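Local coordinates for protein alpha,alpha-trehalose-phosphate synthase (UDP-forming) (Burkholderia xenovorans, PDB 5V0T) that belongs to glycosyltransferase family 20, has the two-domain GT-B fold and holds uridine-5'-diphosphate and 6-O-phosphono-alpha-D-glucopyranose in its central cleft, at residues Leu362-His367 with Ala388-Asn393; Ala185-Asp190 with His226-Thr231; Arg277-Lys282 with Pro313-Met318. One frame throughout, in Å; residues are numbered along the deposited sequence.

Contact 1 (Leu362-His367 with Ala388-Asn393); sequences LFRTAH and AQDPEN
The carbonyl oxygen of F363 is gripped by two N-H groups, one on each face of its plane. Q389 NE2 reaches F363 O at 2.9 Å with an N-H...O angle of 162°, while A366 N, closing the type I turn F363-A366 at the foot of helix 356-363, meets F363 O at 3.1 Å. This joins the turn to the loop after helix 380-388, beside the parallel sheet of one Rossmann-like half of the GT-B fold. Q389 starts out pointing away from the turn, and the bend of its chain at chi2 turns CD back toward it. The amide is held at both ends: NE2 also bonds to Y385 O, and OE1 accepts from G395 N.

R364 makes the second polar link. Its CG is anti to the backbone N (chi1 -170°), and the chain runs extended across the carbonyl of A388 as far as the guanidinium, whose NH1 gives a 2.9 Å hydrogen bond to A388 O from above the carbonyl plane. D390 lies over one face of that guanidinium, with CA and CB against it. The two planes are nearly parallel (4°), but OD1 lies well out of the guanidinium plane, so the long 3.9 Å salt bridge from R364 NH2 to D390 OD1 is one of charge alone.

Alongside these polar links F363 CB packs on A388 CB at 3.6 Å, and the F363 side chain also touches V275 of strand 270-275. One water ties both backbones together: it accepts from D390 N at 2.8 Å and can donate to R364 O and Q389 OE1, with more acceptors in reach than it has protons. D390 in turn folds its own loop as an Asx turn, OD1 taking the backbone N-H of E392 at 2.9 Å.

Contact 2 (Ala185-Asp190 with His226-Thr231); sequences ALCSFD and HAFGRT
A type I' beta hairpin, its two-residue turn at F228 and G229, packs here on C187 and S188 in the turn that ends helix 179-186. A227 and R230 form the hydrogen-bonded pair that closes the hairpin. C187 points at it, and its SG comes to the edge of the F228 ring, 3.9 Å from F228 CD2. The sulfur lies 5.2 Å from the ring centroid and 80° off the ring normal, a sulfur-aromatic contact made at the rim; A227 CB lies against the same SG at 4.3 Å.

R230 folds over the backbone of the helix turn. Its chain bends at chi3 (103°), which swings NE round toward S188, and NH1 then makes a weak 3.1 Å hydrogen bond to C187 O. One face of the guanidinium rests on S188 CA, offset toward the rim. Farther along, a water bonded to D190 OD1 at 2.9 Å reaches T231 O only weakly.

F228 also leans on R180, V183 and E184 of helix 179-186, while S188 packs against helix 146-152. Just beyond, strand 191-194 runs parallel to strand 230-236, with D190 backbone-bonded to R233.

Contact 3 (Arg277-Lys282 with Pro313-Met318); sequences RLDYSK and PTRADM. With G6P (6-O-phosphono-alpha-D-glucopyranose), chain J; UDP (uridine-5'-diphosphate), chain I.
The guanidinium of R277 lies flat on that of R315, centres 4.5 Å apart and planes at 27°, with R277 NH1 over the centre of the R315 group. The pair stands in the ligand cleft of the GT-B fold, on two loops that follow neighbouring strands, 270-275 and 305-310, of one Rossmann-like domain. Anionic groups, the D279 carboxylate and the ligand phosphates, lie round the stacked pair.

The D279 carboxylate ties the two arginines together. Its OD2 uses the anti lone pair to take R277 NH1 at 3.0 Å, in the plane of that guanidinium. Toward R315 the same carboxylate is turned 84°, and OD2 lies 3.5 Å from R315 NH1 well outside the guanidinium plane, a salt bridge of charge only. Y321 OH bonds to both D279 OD2 and R315 NH1. T314 crosses R277 at about a right angle; its OG1, anti to the backbone N, receives R277 NH1 at 3.0 Å, again at the edge, and its CG2 lies against L278 O.

Other N-H groups of the pair turn to the ligands. The R277 chain bends at chi3, bringing NE round to UDP O3B at 2.7 Å, while NH2 gives a 2.9 Å bond to UDP O2B, so one edge of the arginine grips two oxygens of the same phosphate. K282 NZ, salt-bridged to D376, adds a 2.8 Å bond to UDP O2B. R315, extended from CG to NE, presents NE to G6P O2P at 3.0 Å and NH2 to the bridging G6P O6, and W95 makes a cation-pi contact with it. The other oxygen of D279 is held too: OD1 accepts from W95 NE1 and closes an Asx turn, taking S281 N with a nearly straight N-H...O angle of 173°.

How the contacts relate
Contact 3 lies nearest the centre of the chain and holds both ligands directly. Contacts 1 and 3 belong to the same half of the molecule and are related through strand 270-275, without touching: it leads into the loop 277-282, and side chains of 362-367 rest on it. Their centres are 27 Å apart and their nearest atoms about 10 Å, yet the F363 side chain lies about 5 Å from UDP. Contact 2 belongs to the other sheet, on the opposite side of the chain's centre from contact 1; their centres are 46 Å apart. Its nearest atoms are about 17 Å from those of contact 3, and it is packing away from both ligands.

Contact 1 (Leu362-His367 with Ala388-Asn393)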
loop_
_atom_site.group_PDB
_atom_site.type_symbol
_atom_site.label_atom_id
_atom_site.label_comp_id
_atom_site.label_asym_id
_atom_site.label_seq_id
_atom_site.Cartn_x
_atom_site.Cartn_y
_atom_site.Cartn_z
ATOM N N LEU A 362 -3.859 11.490 -15.847
ATOM C CA LEU A 362 -4.708 10.502 -16.516
ATOM C C LEU A 362 -5.926 10.143 -15.672
ATOM O O LEU A 362 -7.026 9.959 -16.210
ATOM C CB LEU A 362 -3.898 9.243 -16.838
ATOM C CG LEU A 362 -2.794 9.439 -17.887
ATOM C CD1 LEU A 362 -1.936 8.197 -17.998
ATOM C CD2 LEU A 362 -3.407 9.781 -19.230
ATOM N N PHE A 363 -5.754 10.037 -14.352
ATOM C CA PHE A 363 -6.893 9.773 -13.472
ATOM C C PHE A 363 -8.027 10.753 -13.745
ATOM O O PHE A 363 -9.203 10.372 -13.767
ATOM C CB PHE A 363 -6.472 9.878 -11.999
ATOM C CG PHE A 363 -5.719 8.673 -11.455
ATOM C CD1 PHE A 363 -5.903 7.410 -11.972
ATOM C CD2 PHE A 363 -4.837 8.834 -10.382
ATOM C CE1 PHE A 363 -5.211 6.313 -11.445
ATOM C CE2 PHE A 363 -4.136 7.747 -9.846
ATOM C CZ PHE A 363 -4.325 6.486 -10.378
ATOM N N ARG A 364 -7.685 12.028 -13.954
ATOM C CA ARG A 364 -8.675 13.080 -14.171
ATOM C C ARG A 364 -9.469 12.882 -15.462
ATOM O O ARG A 364 -10.574 13.419 -15.582
ATOM C CB ARG A 364 -7.969 14.449 -14.174
ATOM C CG ARG A 364 -8.862 15.713 -14.159
ATOM C CD ARG A 364 -7.980 16.947 -13.938
ATOM N NE ARG A 364 -8.704 18.217 -13.788
ATOM C CZ ARG A 364 -9.014 18.774 -12.615
ATOM N NH1 ARG A 364 -8.693 18.169 -11.467
ATOM N NH2 ARG A 364 -9.658 19.934 -12.586
ATOM N N THR A 365 -8.947 12.120 -16.423
ATOM C CA THR A 365 -9.683 11.842 -17.650
ATOM C C THR A 365 -10.485 10.545 -17.603
ATOM O O THR A 365 -11.193 10.248 -18.564
ATOM C CB THR A 365 -8.728 11.768 -18.849
ATOM O OG1 THR A 365 -8.099 10.483 -18.859
ATOM C CG2 THR A 365 -7.653 12.835 -18.757
ATOM N N ALA A 366 -10.381 9.760 -16.531
ATOM C CA ALA A 366 -10.986 8.434 -16.470
ATOM C C ALA A 366 -12.378 8.506 -15.846
ATOM O O ALA A 366 -12.531 8.937 -14.697
ATOM C CB ALA A 366 -10.092 7.484 -15.668
ATOM N N HIS A 367 -13.388 8.059 -16.603
ATOM C CA HIS A 367 -14.764 8.041 -16.107
ATOM C C HIS A 367 -14.924 7.124 -14.906
ATOM O O HIS A 367 -15.805 7.348 -14.060
ATOM C CB HIS A 367 -15.704 7.592 -17.226
ATOM C CG HIS A 367 -15.638 8.471 -18.424
ATOM N ND1 HIS A 367 -14.621 8.381 -19.350
ATOM C CD2 HIS A 367 -16.427 9.497 -18.820
ATOM C CE1 HIS A 367 -14.793 9.313 -20.272
ATOM N NE2 HIS A 367 -15.881 10.000 -19.975
ATOM N N ALA A 388 -7.806 13.457 -7.937
ATOM C CA ALA A 388 -7.456 14.009 -9.242
ATOM C C ALA A 388 -8.658 14.581 -9.989
ATOM O O ALA A 388 -8.469 15.343 -10.947
ATOM C CB ALA A 388 -6.793 12.922 -10.102
ATOM N N GLN A 389 -9.880 14.223 -9.585
ATOM C CA GLN A 389 -11.054 14.497 -10.403
ATOM C C GLN A 389 -11.325 15.991 -10.532
ATOM O O GLN A 389 -11.047 16.788 -9.629
ATOM C CB GLN A 389 -12.295 13.800 -9.830
ATOM C CG GLN A 389 -12.200 12.278 -9.892
ATOM C CD GLN A 389 -11.818 11.806 -11.282
ATOM O OE1 GLN A 389 -12.551 12.043 -12.250
ATOM N NE2 GLN A 389 -10.649 11.168 -11.397
ATOM N N ASP A 390 -11.861 16.362 -11.684
ATOM C CA ASP A 390 -12.402 17.704 -11.868
ATOM C C ASP A 390 -13.744 17.772 -11.152
ATOM O O ASP A 390 -14.664 17.038 -11.523
ATOM C CB ASP A 390 -12.556 17.993 -13.356
ATOM C CG ASP A 390 -13.175 19.358 -13.657
ATOM O OD1 ASP A 390 -13.528 20.128 -12.733
ATOM O OD2 ASP A 390 -13.303 19.654 -14.864
ATOM N N PRO A 391 -13.902 18.609 -10.123
ATOM C CA PRO A 391 -15.189 18.637 -9.408
ATOM C C PRO A 391 -16.363 19.017 -10.300
ATOM O O PRO A 391 -17.502 18.640 -10.000
ATOM C CB PRO A 391 -14.956 19.673 -8.298
ATOM C CG PRO A 391 -13.793 20.500 -8.777
ATOM C CD PRO A 391 -12.922 19.539 -9.538
ATOM N N GLU A 392 -16.121 19.734 -11.396
ATOM C CA GLU A 392 -17.187 20.043 -12.341
ATOM C C GLU A 392 -17.679 18.810 -13.096
ATOM O O GLU A 392 -18.822 18.804 -13.565
ATOM C CB GLU A 392 -16.711 21.105 -13.332
ATOM C CG GLU A 392 -16.541 22.462 -12.708
ATOM C CD GLU A 392 -17.848 22.989 -12.171
ATOM O OE1 GLU A 392 -18.779 23.185 -12.982
ATOM O OE2 GLU A 392 -17.951 23.185 -10.939
ATOM N N ASN A 393 -16.856 17.771 -13.219
ATOM C CA ASN A 393 -17.239 16.571 -13.962
ATOM C C ASN A 393 -16.442 15.368 -13.454
ATOM O O ASN A 393 -15.613 14.814 -14.183
ATOM C CB ASN A 393 -17.026 16.810 -15.464
ATOM C CG ASN A 393 -17.611 15.711 -16.340
ATOM O OD1 ASN A 393 -18.393 14.870 -15.888
ATOM N ND2 ASN A 393 -17.243 15.731 -17.615
HETATM O O HOH W 1 -12.464 14.497 -13.750
#

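Contact 2 (Ala185-Asp190 with His226-Thr231)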
loop_
_atom_site.group_PDB
_atom_site.type_symbol
_atom_site.label_atom_id
_atom_site.label_comp_id
_atom_site.label_asym_id
_atom_site.label_seq_id
_atom_site.Cartn_x
_atom_site.Cartn_y
_atom_site.Cartn_z
ATOM N N ALA A 185 7.816 -9.708 19.474
ATOM C CA ALA A 185 8.701 -8.647 18.999
ATOM C C ALA A 185 7.946 -7.333 18.804
ATOM O O ALA A 185 8.464 -6.257 19.131
ATOM C CB ALA A 185 9.378 -9.075 17.693
ATOM N N LEU A 186 6.710 -7.400 18.293
ATOM C CA LEU A 186 5.899 -6.192 18.163
ATOM C C LEU A 186 5.696 -5.500 19.501
ATOM O O LEU A 186 5.616 -4.265 19.554
ATOM C CB LEU A 186 4.537 -6.519 17.547
ATOM C CG LEU A 186 4.419 -6.740 16.044
ATOM C CD1 LEU A 186 2.980 -7.137 15.719
ATOM C CD2 LEU A 186 4.809 -5.474 15.279
ATOM N N CYS A 187 5.616 -6.268 20.586
ATOM C CA CYS A 187 5.384 -5.676 21.891
ATOM C C CYS A 187 6.619 -5.004 22.481
ATOM O O CYS A 187 6.513 -4.433 23.563
ATOM C CB CYS A 187 4.832 -6.741 22.853
ATOM S SG CYS A 187 3.188 -7.358 22.337
ATOM N N SER A 188 7.769 -5.013 21.799
ATOM C CA SER A 188 8.875 -4.159 22.230
ATOM C C SER A 188 8.733 -2.720 21.760
ATOM O O SER A 188 9.494 -1.865 22.211
ATOM C CB SER A 188 10.225 -4.688 21.734
ATOM O OG SER A 188 10.629 -5.827 22.471
ATOM N N PHE A 189 7.819 -2.434 20.845
ATOM C CA PHE A 189 7.590 -1.056 20.445
ATOM C C PHE A 189 6.854 -0.306 21.552
ATOM O O PHE A 189 6.138 -0.900 22.360
ATOM C CB PHE A 189 6.795 -1.017 19.137
ATOM C CG PHE A 189 7.624 -1.349 17.907
ATOM C CD1 PHE A 189 8.414 -0.370 17.313
ATOM C CD2 PHE A 189 7.605 -2.614 17.350
ATOM C CE1 PHE A 189 9.175 -0.648 16.191
ATOM C CE2 PHE A 189 8.370 -2.905 16.229
ATOM C CZ PHE A 189 9.160 -1.900 15.643
ATOM N N ASP A 190 7.070 1.012 21.615
ATOM C CA ASP A 190 6.277 1.825 22.537
ATOM C C ASP A 190 4.849 2.005 22.044
ATOM O O ASP A 190 3.915 2.057 22.852
ATOM C CB ASP A 190 6.945 3.185 22.735
ATOM C CG ASP A 190 8.281 3.065 23.420
ATOM O OD1 ASP A 190 8.322 2.430 24.490
ATOM O OD2 ASP A 190 9.284 3.554 22.882
ATOM N N HIS A 226 -1.162 -5.335 27.314
ATOM C CA HIS A 226 -0.321 -6.065 28.254
ATOM C C HIS A 226 -0.134 -7.470 27.710
ATOM O O HIS A 226 -1.109 -8.218 27.586
ATOM C CB HIS A 226 -0.945 -6.121 29.650
ATOM C CG HIS A 226 -1.073 -4.789 30.321
ATOM N ND1 HIS A 226 -0.121 -4.297 31.189
ATOM C CD2 HIS A 226 -2.057 -3.860 30.278
ATOM C CE1 HIS A 226 -0.507 -3.118 31.641
ATOM N NE2 HIS A 226 -1.678 -2.828 31.101
ATOM N N ALA A 227 1.109 -7.828 27.388
ATOM C CA ALA A 227 1.390 -9.148 26.840
ATOM C C ALA A 227 2.886 -9.403 26.899
ATOM O O ALA A 227 3.689 -8.473 26.779
ATOM C CB ALA A 227 0.881 -9.287 25.398
ATOM N N PHE A 228 3.244 -10.674 27.094
ATOM C CA PHE A 228 4.644 -11.105 27.129
ATOM C C PHE A 228 5.443 -10.330 28.171
ATOM O O PHE A 228 6.623 -10.032 27.973
ATOM C CB PHE A 228 5.306 -10.962 25.757
ATOM C CG PHE A 228 4.596 -11.683 24.653
ATOM C CD1 PHE A 228 4.738 -13.056 24.499
ATOM C CD2 PHE A 228 3.801 -10.985 23.754
ATOM C CE1 PHE A 228 4.087 -13.720 23.473
ATOM C CE2 PHE A 228 3.152 -11.638 22.726
ATOM C CZ PHE A 228 3.296 -13.011 22.582
ATOM N N GLY A 229 4.792 -9.974 29.280
ATOM C CA GLY A 229 5.435 -9.179 30.304
ATOM C C GLY A 229 5.618 -7.713 29.977
ATOM O O GLY A 229 6.143 -6.970 30.813
ATOM N N ARG A 230 5.204 -7.259 28.805
ATOM C CA ARG A 230 5.439 -5.888 28.388
ATOM C C ARG A 230 4.136 -5.095 28.400
ATOM O O ARG A 230 3.037 -5.654 28.372
ATOM C CB ARG A 230 6.087 -5.864 26.998
ATOM C CG ARG A 230 7.330 -6.753 26.933
ATOM C CD ARG A 230 8.221 -6.457 25.749
ATOM N NE ARG A 230 9.394 -5.693 26.158
ATOM C CZ ARG A 230 9.423 -4.366 26.239
ATOM N NH1 ARG A 230 8.343 -3.659 25.931
ATOM N NH2 ARG A 230 10.531 -3.749 26.625
ATOM N N THR A 231 4.280 -3.773 28.469
ATOM C CA THR A 231 3.165 -2.837 28.392
ATOM C C THR A 231 3.426 -1.861 27.254
ATOM O O THR A 231 4.519 -1.295 27.160
ATOM C CB THR A 231 2.994 -2.060 29.706
ATOM O OG1 THR A 231 2.728 -2.972 30.776
ATOM C CG2 THR A 231 1.844 -1.079 29.596
HETATM O O HOH W 2 6.291 1.340 26.242
#

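Contact 3 (Arg277-Lys282 with Pro313-Met318)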
loop_
_atom_site.group_PDB
_atom_site.type_symbol
_atom_site.label_atom_id
_atom_site.label_comp_id
_atom_site.label_asym_id
_atom_site.label_seq_id
_atom_site.Cartn_x
_atom_site.Cartn_y
_atom_site.Cartn_z
ATOM N N ARG A 277 0.648 -2.199 -8.829
ATOM C CA ARG A 277 1.719 -3.191 -8.926
ATOM C C ARG A 277 1.087 -4.530 -9.302
ATOM O O ARG A 277 -0.015 -4.854 -8.849
ATOM C CB ARG A 277 2.483 -3.309 -7.601
ATOM C CG ARG A 277 3.378 -2.110 -7.235
ATOM C CD ARG A 277 4.144 -2.382 -5.901
ATOM N NE ARG A 277 3.194 -2.720 -4.847
ATOM C CZ ARG A 277 2.942 -3.954 -4.417
ATOM N NH1 ARG A 277 3.612 -4.996 -4.899
ATOM N NH2 ARG A 277 2.015 -4.138 -3.493
ATOM N N LEU A 278 1.743 -5.296 -10.179
ATOM C CA LEU A 278 1.164 -6.575 -10.599
ATOM C C LEU A 278 1.426 -7.608 -9.496
ATOM O O LEU A 278 2.249 -8.523 -9.600
ATOM C CB LEU A 278 1.687 -7.013 -11.967
ATOM C CG LEU A 278 0.684 -7.828 -12.811
ATOM C CD1 LEU A 278 1.203 -8.111 -14.226
ATOM C CD2 LEU A 278 0.341 -9.179 -12.127
ATOM N N ASP A 279 0.667 -7.441 -8.422
ATOM C CA ASP A 279 0.726 -8.253 -7.222
ATOM C C ASP A 279 -0.526 -9.130 -7.157
ATOM O O ASP A 279 -1.614 -8.692 -7.543
ATOM C CB ASP A 279 0.826 -7.321 -6.004
ATOM C CG ASP A 279 1.271 -8.032 -4.746
ATOM O OD1 ASP A 279 0.624 -9.022 -4.328
ATOM O OD2 ASP A 279 2.297 -7.602 -4.178
ATOM N N TYR A 280 -0.388 -10.369 -6.668
ATOM C CA TYR A 280 -1.584 -11.197 -6.517
ATOM C C TYR A 280 -2.572 -10.623 -5.496
ATOM O O TYR A 280 -3.756 -10.977 -5.517
ATOM C CB TYR A 280 -1.198 -12.639 -6.144
ATOM C CG TYR A 280 -0.183 -12.773 -5.028
ATOM C CD1 TYR A 280 -0.536 -12.559 -3.706
ATOM C CD2 TYR A 280 1.135 -13.108 -5.305
ATOM C CE1 TYR A 280 0.400 -12.701 -2.675
ATOM C CE2 TYR A 280 2.074 -13.232 -4.301
ATOM C CZ TYR A 280 1.702 -13.034 -2.993
ATOM O OH TYR A 280 2.655 -13.179 -2.009
ATOM N N SER A 281 -2.133 -9.721 -4.621
ATOM C CA SER A 281 -3.067 -9.090 -3.688
ATOM C C SER A 281 -4.069 -8.166 -4.377
ATOM O O SER A 281 -5.084 -7.817 -3.766
ATOM C CB SER A 281 -2.292 -8.277 -2.644
ATOM O OG SER A 281 -1.686 -7.153 -3.293
ATOM N N LYS A 282 -3.816 -7.752 -5.622
ATOM C CA LYS A 282 -4.590 -6.675 -6.243
ATOM C C LYS A 282 -5.838 -7.160 -6.987
ATOM O O LYS A 282 -6.579 -6.337 -7.545
ATOM C CB LYS A 282 -3.682 -5.880 -7.181
ATOM C CG LYS A 282 -2.481 -5.245 -6.436
ATOM C CD LYS A 282 -2.915 -4.066 -5.567
ATOM C CE LYS A 282 -1.704 -3.431 -4.821
ATOM N NZ LYS A 282 -2.112 -2.328 -3.871
ATOM N N PRO A 313 5.869 -3.891 -13.092
ATOM C CA PRO A 313 6.553 -5.017 -12.454
ATOM C C PRO A 313 6.758 -4.752 -10.973
ATOM O O PRO A 313 7.002 -3.618 -10.549
ATOM C CB PRO A 313 7.900 -5.079 -13.187
ATOM C CG PRO A 313 7.684 -4.289 -14.466
ATOM C CD PRO A 313 6.700 -3.239 -14.124
ATOM N N THR A 314 6.673 -5.821 -10.195
ATOM C CA THR A 314 7.006 -5.771 -8.785
ATOM C C THR A 314 7.599 -7.121 -8.403
ATOM O O THR A 314 7.098 -8.160 -8.831
ATOM C CB THR A 314 5.760 -5.438 -7.952
ATOM O OG1 THR A 314 6.104 -5.376 -6.567
ATOM C CG2 THR A 314 4.666 -6.485 -8.153
ATOM N N ARG A 315 8.687 -7.107 -7.634
ATOM C CA ARG A 315 9.229 -8.339 -7.042
ATOM C C ARG A 315 9.379 -9.452 -8.091
ATOM O O ARG A 315 9.023 -10.614 -7.876
ATOM C CB ARG A 315 8.350 -8.778 -5.863
ATOM C CG ARG A 315 8.282 -7.717 -4.754
ATOM C CD ARG A 315 7.152 -7.927 -3.719
ATOM N NE ARG A 315 6.907 -6.699 -2.956
ATOM C CZ ARG A 315 5.886 -6.519 -2.120
ATOM N NH1 ARG A 315 5.008 -7.500 -1.901
ATOM N NH2 ARG A 315 5.741 -5.352 -1.499
ATOM N N ALA A 316 9.927 -9.082 -9.253
ATOM C CA ALA A 316 9.832 -9.947 -10.426
ATOM C C ALA A 316 10.722 -11.177 -10.346
ATOM O O ALA A 316 10.545 -12.088 -11.162
ATOM C CB ALA A 316 10.160 -9.156 -11.702
ATOM N N ASP A 317 11.662 -11.236 -9.401
ATOM C CA ASP A 317 12.521 -12.403 -9.263
ATOM C C ASP A 317 11.894 -13.482 -8.387
ATOM O O ASP A 317 12.582 -14.422 -7.976
ATOM C CB ASP A 317 13.905 -11.996 -8.742
ATOM C CG ASP A 317 13.850 -11.198 -7.442
ATOM O OD1 ASP A 317 12.766 -11.064 -6.857
ATOM O OD2 ASP A 317 14.905 -10.691 -7.006
ATOM N N MET A 318 10.596 -13.378 -8.118
ATOM C CA MET A 318 9.868 -14.340 -7.309
ATOM C C MET A 318 8.887 -15.099 -8.188
ATOM O O MET A 318 8.137 -14.487 -8.956
ATOM C CB MET A 318 9.139 -13.648 -6.163
ATOM C CG MET A 318 10.098 -13.165 -5.096
ATOM S SD MET A 318 9.180 -12.416 -3.777
ATOM C CE MET A 318 8.635 -13.884 -2.886
HETATM C C1 G6P J . 3.681 -2.039 -0.335
HETATM C C2 G6P J . 4.406 -2.299 0.975
HETATM C C3 G6P J . 5.682 -1.458 1.055
HETATM C C4 G6P J . 6.544 -1.736 -0.179
HETATM C C5 G6P J . 5.723 -1.478 -1.445
HETATM C C6 G6P J . 6.578 -1.704 -2.693
HETATM O O1 G6P J . 3.317 -0.664 -0.343
HETATM O O2 G6P J . 3.523 -2.014 2.076
HETATM O O3 G6P J . 6.393 -1.850 2.242
HETATM O O4 G6P J . 7.691 -0.861 -0.183
HETATM O O5 G6P J . 4.552 -2.310 -1.445
HETATM O O6 G6P J . 7.140 -3.027 -2.671
HETATM P P G6P J . 8.739 -3.212 -2.747
HETATM O O1P G6P J . 9.135 -2.871 -4.161
HETATM O O2P G6P J . 8.959 -4.645 -2.352
HETATM O O3P G6P J . 9.293 -2.221 -1.748
HETATM N N1 UDP I . 2.561 4.509 -8.420
HETATM C C2 UDP I . 3.491 5.227 -9.155
HETATM N N3 UDP I . 3.758 4.731 -10.399
HETATM C C4 UDP I . 3.199 3.614 -10.980
HETATM C C5 UDP I . 2.238 2.923 -10.161
HETATM C C6 UDP I . 1.948 3.391 -8.938
HETATM O O2 UDP I . 4.049 6.223 -8.729
HETATM O O4 UDP I . 3.542 3.293 -12.124
HETATM C "C1'" UDP I . 2.232 5.006 -7.080
HETATM C "C2'" UDP I . 0.764 5.394 -6.917
HETATM O "O2'" UDP I . 0.566 6.723 -7.369
HETATM C "C3'" UDP I . 0.591 5.245 -5.404
HETATM C "C4'" UDP I . 1.500 4.053 -5.080
HETATM O "O4'" UDP I . 2.460 3.969 -6.155
HETATM O "O3'" UDP I . 1.033 6.389 -4.681
HETATM C "C5'" UDP I . 0.799 2.730 -4.921
HETATM O "O5'" UDP I . 0.292 2.673 -3.574
HETATM P PA UDP I . -0.963 1.783 -3.203
HETATM O O1A UDP I . -2.087 1.982 -4.198
HETATM O O2A UDP I . -1.292 2.074 -1.786
HETATM O O3A UDP I . -0.483 0.287 -3.372
HETATM P PB UDP I . 0.856 -0.505 -3.069
HETATM O O1B UDP I . 1.428 0.203 -1.838
HETATM O O2B UDP I . 0.339 -1.903 -2.670
HETATM O O3B UDP I . 1.767 -0.512 -4.240
#